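PDB 3TR4: inorganic pyrophosphatase from Coxiella burnetii, which hydrolyses inorganic pyrophosphate to two phosphate ions, using magnesium ions as cofactor, and works as a homohexamer. Local coordinates for the interface of chains A and B. Coordinates in Å, arbitrary orientation; residue numbers count along the deposited sequence, not the author numbering. Chains: chain A/B, Inorganic pyrophosphatase.

Contact 1 and contact 2 are neighbouring patches of one interface between two subunits of the hexamer, the centres of their C-alpha atoms about 11 Å apart. Strand 40-46 of chain A runs through both: its start pairs edge to edge with the beginning of strand 86-99 of chain B in contact 1, and its last residue, A:Phe46, enters an apolar pocket of chain B in contact 2. B:Met87 belongs to both, its CB serving the first and its methyl end the second. Backbone pairing probably sets the register of the strand, and the buried ring is likely to hold its far end.

Contact 1: the interface of chains A and B. Residues chain A 40-43; chain B 85-87.
B:Leu86 turns both its N-H and its C=O to strand 40-46 of chain A. Its N-H donates to the carbonyl oxygen of A:Leu41, with N to O at 2.9 Å and the donor lying in the carbonyl plane. Its own carbonyl oxygen accepts from the backbone N of A:Val43 at 3.0 Å, in a bond nearly along the C=O axis but more bent at the hydrogen, 151°. The two bonds straddle A:Thr42, the bridge residue of a parallel pairing. Both join main-chain atoms, which leaves the side chains to pack on the two faces.

A:Val43 can be followed outward. Its CB lies 3.9 Å from CB of B:Met87, a selenomethionine, and the two side chains run side by side, pointing the same way. CG1 stands anti to the backbone N (chi1 173°), which puts the other branch, CG2, over chain B. This CG2 methyl of A:Val43 meets CB of B:Met87 at 3.7 Å and also reaches CG1 of B:Val85, whose side chain crosses it at about a right angle. A beta-branched residue suits this place: it keeps an extended backbone and still presents a methyl to two partners.

B:Val85 is suited by its two branches, CG1 lying against the A:Leu41 carbonyl and CG2 touching CD2 of A:Leu41 at 3.8 Å. Across the pairing, A:Thr42 and B:Leu86 also point the same way, with CG2 of A:Thr42 3.9 Å from CB of B:Leu86. That CB of B:Leu86 is flanked too by CB of A:Phe40 at 4.1 Å, a looser contact made through the root of the phenylalanine. Leucine fits here because its unbranched CB slips between these two neighbours.

The patch thus joins the start of strand 40-46 in one subunit to the start of strand 86-99 in the next, extending beta pairing across the subunit boundary.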
loop_
_atom_site.group_PDB
_atom_site.type_symbol
_atom_site.label_atom_id
_atom_site.label_comp_id
_atom_site.label_asym_id
_atom_site.label_seq_id
_atom_site.Cartn_x
_atom_site.Cartn_y
_atom_site.Cartn_z
ATOM N N PHE A 40 14.535 6.784 -20.743
ATOM C CA PHE A 40 13.339 6.385 -20.012
ATOM C C PHE A 40 13.543 5.063 -19.291
ATOM O O PHE A 40 14.246 4.178 -19.783
ATOM C CB PHE A 40 12.154 6.221 -20.967
ATOM C CG PHE A 40 11.417 7.492 -21.251
ATOM C CD1 PHE A 40 11.820 8.329 -22.276
ATOM C CD2 PHE A 40 10.311 7.845 -20.500
ATOM C CE1 PHE A 40 11.138 9.499 -22.541
ATOM C CE2 PHE A 40 9.625 9.013 -20.761
ATOM C CZ PHE A 40 10.039 9.842 -21.783
ATOM N N LEU A 41 12.920 4.935 -18.125
ATOM C CA LEU A 41 12.755 3.637 -17.499
ATOM C C LEU A 41 11.703 2.911 -18.326
ATOM O O LEU A 41 10.678 3.494 -18.682
ATOM C CB LEU A 41 12.282 3.800 -16.054
ATOM C CG LEU A 41 12.257 2.552 -15.170
ATOM C CD1 LEU A 41 13.673 2.069 -14.881
ATOM C CD2 LEU A 41 11.517 2.837 -13.873
ATOM N N THR A 42 11.954 1.651 -18.659
ATOM C CA THR A 42 11.027 0.917 -19.514
ATOM C C THR A 42 10.655 -0.431 -18.927
ATOM O O THR A 42 11.366 -0.970 -18.079
ATOM C CB THR A 42 11.620 0.685 -20.920
ATOM O OG1 THR A 42 12.747 -0.197 -20.826
ATOM C CG2 THR A 42 12.066 2.002 -21.532
ATOM N N VAL A 43 9.531 -0.971 -19.382
ATOM C CA VAL A 43 9.137 -2.318 -19.000
ATOM C C VAL A 43 9.957 -3.325 -19.790
ATOM O O VAL A 43 10.001 -3.275 -21.018
ATOM C CB VAL A 43 7.644 -2.574 -19.264
ATOM C CG1 VAL A 43 7.302 -4.037 -19.018
ATOM C CG2 VAL A 43 6.790 -1.665 -18.390
ATOM N N VAL B 85 6.962 5.594 -17.026
ATOM C CA VAL B 85 7.652 4.469 -17.641
ATOM C C VAL B 85 7.192 4.262 -19.083
ATOM O O VAL B 85 6.020 4.438 -19.399
ATOM C CB VAL B 85 7.424 3.181 -16.824
ATOM C CG1 VAL B 85 7.934 1.962 -17.575
ATOM C CG2 VAL B 85 8.099 3.302 -15.465
ATOM N N LEU B 86 8.127 3.901 -19.954
ATOM C CA LEU B 86 7.802 3.611 -21.348
ATOM C C LEU B 86 7.680 2.104 -21.539
ATOM O O LEU B 86 8.428 1.337 -20.939
ATOM C CB LEU B 86 8.878 4.182 -22.275
ATOM C CG LEU B 86 8.588 4.187 -23.778
ATOM C CD1 LEU B 86 9.435 5.233 -24.483
ATOM C CD2 LEU B 86 8.806 2.810 -24.391
HETATM N N MSE B 87 6.730 1.679 -22.362
HETATM C CA MSE B 87 6.556 0.259 -22.641
HETATM C C MSE B 87 6.120 0.016 -24.080
HETATM O O MSE B 87 5.532 0.888 -24.722
HETATM C CB MSE B 87 5.567 -0.373 -21.657
HETATM C CG MSE B 87 4.168 0.213 -21.693
HETATM SE SE MSE B 87 3.043 -0.528 -20.268
HETATM C CE MSE B 87 3.181 -2.420 -20.735
#

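Contact 2: the interface of chains A and B. Residues chain A 30, 46; chain B 77-79, 81, 87, 111, 116.
A:Phe46 pushes its ring into a pocket of chain B, where B:Pro78 lies over one face. CG stands anti to the carbonyl carbon (chi1 -65°) and the ring is turned broadside (chi2 91°), which sends it into chain B. CD of B:Pro78 sits over the centre of the A:Phe46 ring, 3.8 Å above its plane, in a CH-pi contact. Proline suits the place because its rigid ring offers C-H groups beside the nitrogen, whose electron withdrawal should make them good partners for a pi cloud.

B:Thr77 comes in obliquely at the CZ corner from the same side as B:Pro78, its methyl CG2 3.6 Å from CZ of A:Phe46. A bond within chain B is consistent with its rotamer: OG1 of B:Thr77, lying between backbone N and carbonyl carbon (chi1 59°), donates to the carbonyl oxygen of B:Val79 at 2.7 Å from above the carbonyl plane. Threonine thus gives its methyl to the ring while its hydroxyl ties the loop together. Nearer the ring plane, CZ of A:Phe46 touches CG2 of B:Val81 at 3.9 Å and the methyl CE of B:Met87 at 4.1 Å, the latter brought in by a bend at the end of the selenomethionine chain.

Along the CD1-CE1 side, CG of B:Pro111 lies 3.5 Å from CE1 of A:Phe46, the two side chains running crosswise. CB of B:Cys116 approaches CD1; both come obliquely from the B:Pro78 side. Opposite, B:Val79 slides past in the reverse direction, its CG2 4.1 Å from CD2 of A:Phe46, while A:Val30 lies beside the same valine in a doubtful contact.

A phenylalanine suits the pocket because its flat, apolar ring can pack by both face and rim. Its burial conceals 97 Å² of A:Phe46 and holds the end of strand 40-46 against the neighbouring subunit, likely contributing to hexamer stability.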
loop_
_atom_site.group_PDB
_atom_site.type_symbol
_atom_site.label_atom_id
_atom_site.label_comp_id
_atom_site.label_asym_id
_atom_site.label_seq_id
_atom_site.Cartn_x
_atom_site.Cartn_y
_atom_site.Cartn_z
ATOM N N VAL A 30 6.668 -6.481 -12.103
ATOM C CA VAL A 30 7.003 -5.826 -13.358
ATOM C C VAL A 30 8.503 -5.624 -13.302
ATOM O O VAL A 30 9.005 -5.003 -12.368
ATOM C CB VAL A 30 6.386 -4.426 -13.493
ATOM C CG1 VAL A 30 6.525 -3.935 -14.929
ATOM C CG2 VAL A 30 4.945 -4.425 -13.070
ATOM N N PHE A 46 6.908 -8.792 -17.602
ATOM C CA PHE A 46 6.164 -9.119 -16.398
ATOM C C PHE A 46 6.567 -10.521 -15.943
ATOM O O PHE A 46 6.590 -11.458 -16.737
ATOM C CB PHE A 46 4.660 -9.017 -16.667
ATOM C CG PHE A 46 4.206 -7.615 -16.988
ATOM C CD1 PHE A 46 4.161 -7.167 -18.297
ATOM C CD2 PHE A 46 3.863 -6.734 -15.973
ATOM C CE1 PHE A 46 3.768 -5.872 -18.592
ATOM C CE2 PHE A 46 3.466 -5.438 -16.260
ATOM C CZ PHE A 46 3.418 -5.006 -17.570
ATOM N N THR B 77 -2.550 -4.781 -18.177
ATOM C CA THR B 77 -1.361 -5.504 -17.749
ATOM C C THR B 77 -1.696 -6.346 -16.527
ATOM O O THR B 77 -2.705 -6.100 -15.860
ATOM C CB THR B 77 -0.227 -4.538 -17.368
ATOM O OG1 THR B 77 -0.668 -3.672 -16.317
ATOM C CG2 THR B 77 0.187 -3.694 -18.564
ATOM N N PRO B 78 -0.853 -7.345 -16.231
ATOM C CA PRO B 78 -1.014 -8.199 -15.049
ATOM C C PRO B 78 -0.957 -7.389 -13.754
ATOM O O PRO B 78 -1.709 -7.675 -12.827
ATOM C CB PRO B 78 0.188 -9.142 -15.137
ATOM C CG PRO B 78 0.538 -9.176 -16.590
ATOM C CD PRO B 78 0.255 -7.795 -17.093
ATOM N N VAL B 79 -0.072 -6.397 -13.691
ATOM C CA VAL B 79 0.004 -5.514 -12.530
ATOM C C VAL B 79 0.265 -4.070 -12.963
ATOM O O VAL B 79 0.778 -3.832 -14.058
ATOM C CB VAL B 79 1.093 -5.969 -11.544
ATOM C CG1 VAL B 79 0.759 -7.338 -10.978
ATOM C CG2 VAL B 79 2.434 -5.997 -12.237
ATOM N N VAL B 81 1.635 -0.400 -13.809
ATOM C CA VAL B 81 2.942 0.101 -14.224
ATOM C C VAL B 81 3.151 1.515 -13.673
ATOM O O VAL B 81 2.222 2.326 -13.663
ATOM C CB VAL B 81 3.064 0.133 -15.764
ATOM C CG1 VAL B 81 4.358 0.807 -16.190
ATOM C CG2 VAL B 81 2.971 -1.280 -16.342
HETATM N N MSE B 87 6.730 1.679 -22.362
HETATM C CA MSE B 87 6.556 0.259 -22.641
HETATM C C MSE B 87 6.120 0.016 -24.080
HETATM O O MSE B 87 5.532 0.888 -24.722
HETATM C CB MSE B 87 5.567 -0.373 -21.657
HETATM C CG MSE B 87 4.168 0.213 -21.693
HETATM SE SE MSE B 87 3.043 -0.528 -20.268
HETATM C CE MSE B 87 3.181 -2.420 -20.735
ATOM N N PRO B 111 0.723 -5.600 -23.533
ATOM C CA PRO B 111 2.166 -5.591 -23.803
ATOM C C PRO B 111 2.497 -6.520 -24.966
ATOM O O PRO B 111 1.736 -7.458 -25.224
ATOM C CB PRO B 111 2.771 -6.142 -22.506
ATOM C CG PRO B 111 1.713 -5.934 -21.462
ATOM C CD PRO B 111 0.416 -6.121 -22.189
ATOM N N CYS B 116 5.035 -9.844 -22.127
ATOM C CA CYS B 116 3.985 -10.531 -21.381
ATOM C C CYS B 116 3.503 -11.796 -22.087
ATOM O O CYS B 116 2.576 -11.752 -22.892
ATOM C CB CYS B 116 2.805 -9.591 -21.118
ATOM S SG CYS B 116 1.579 -10.256 -19.965
#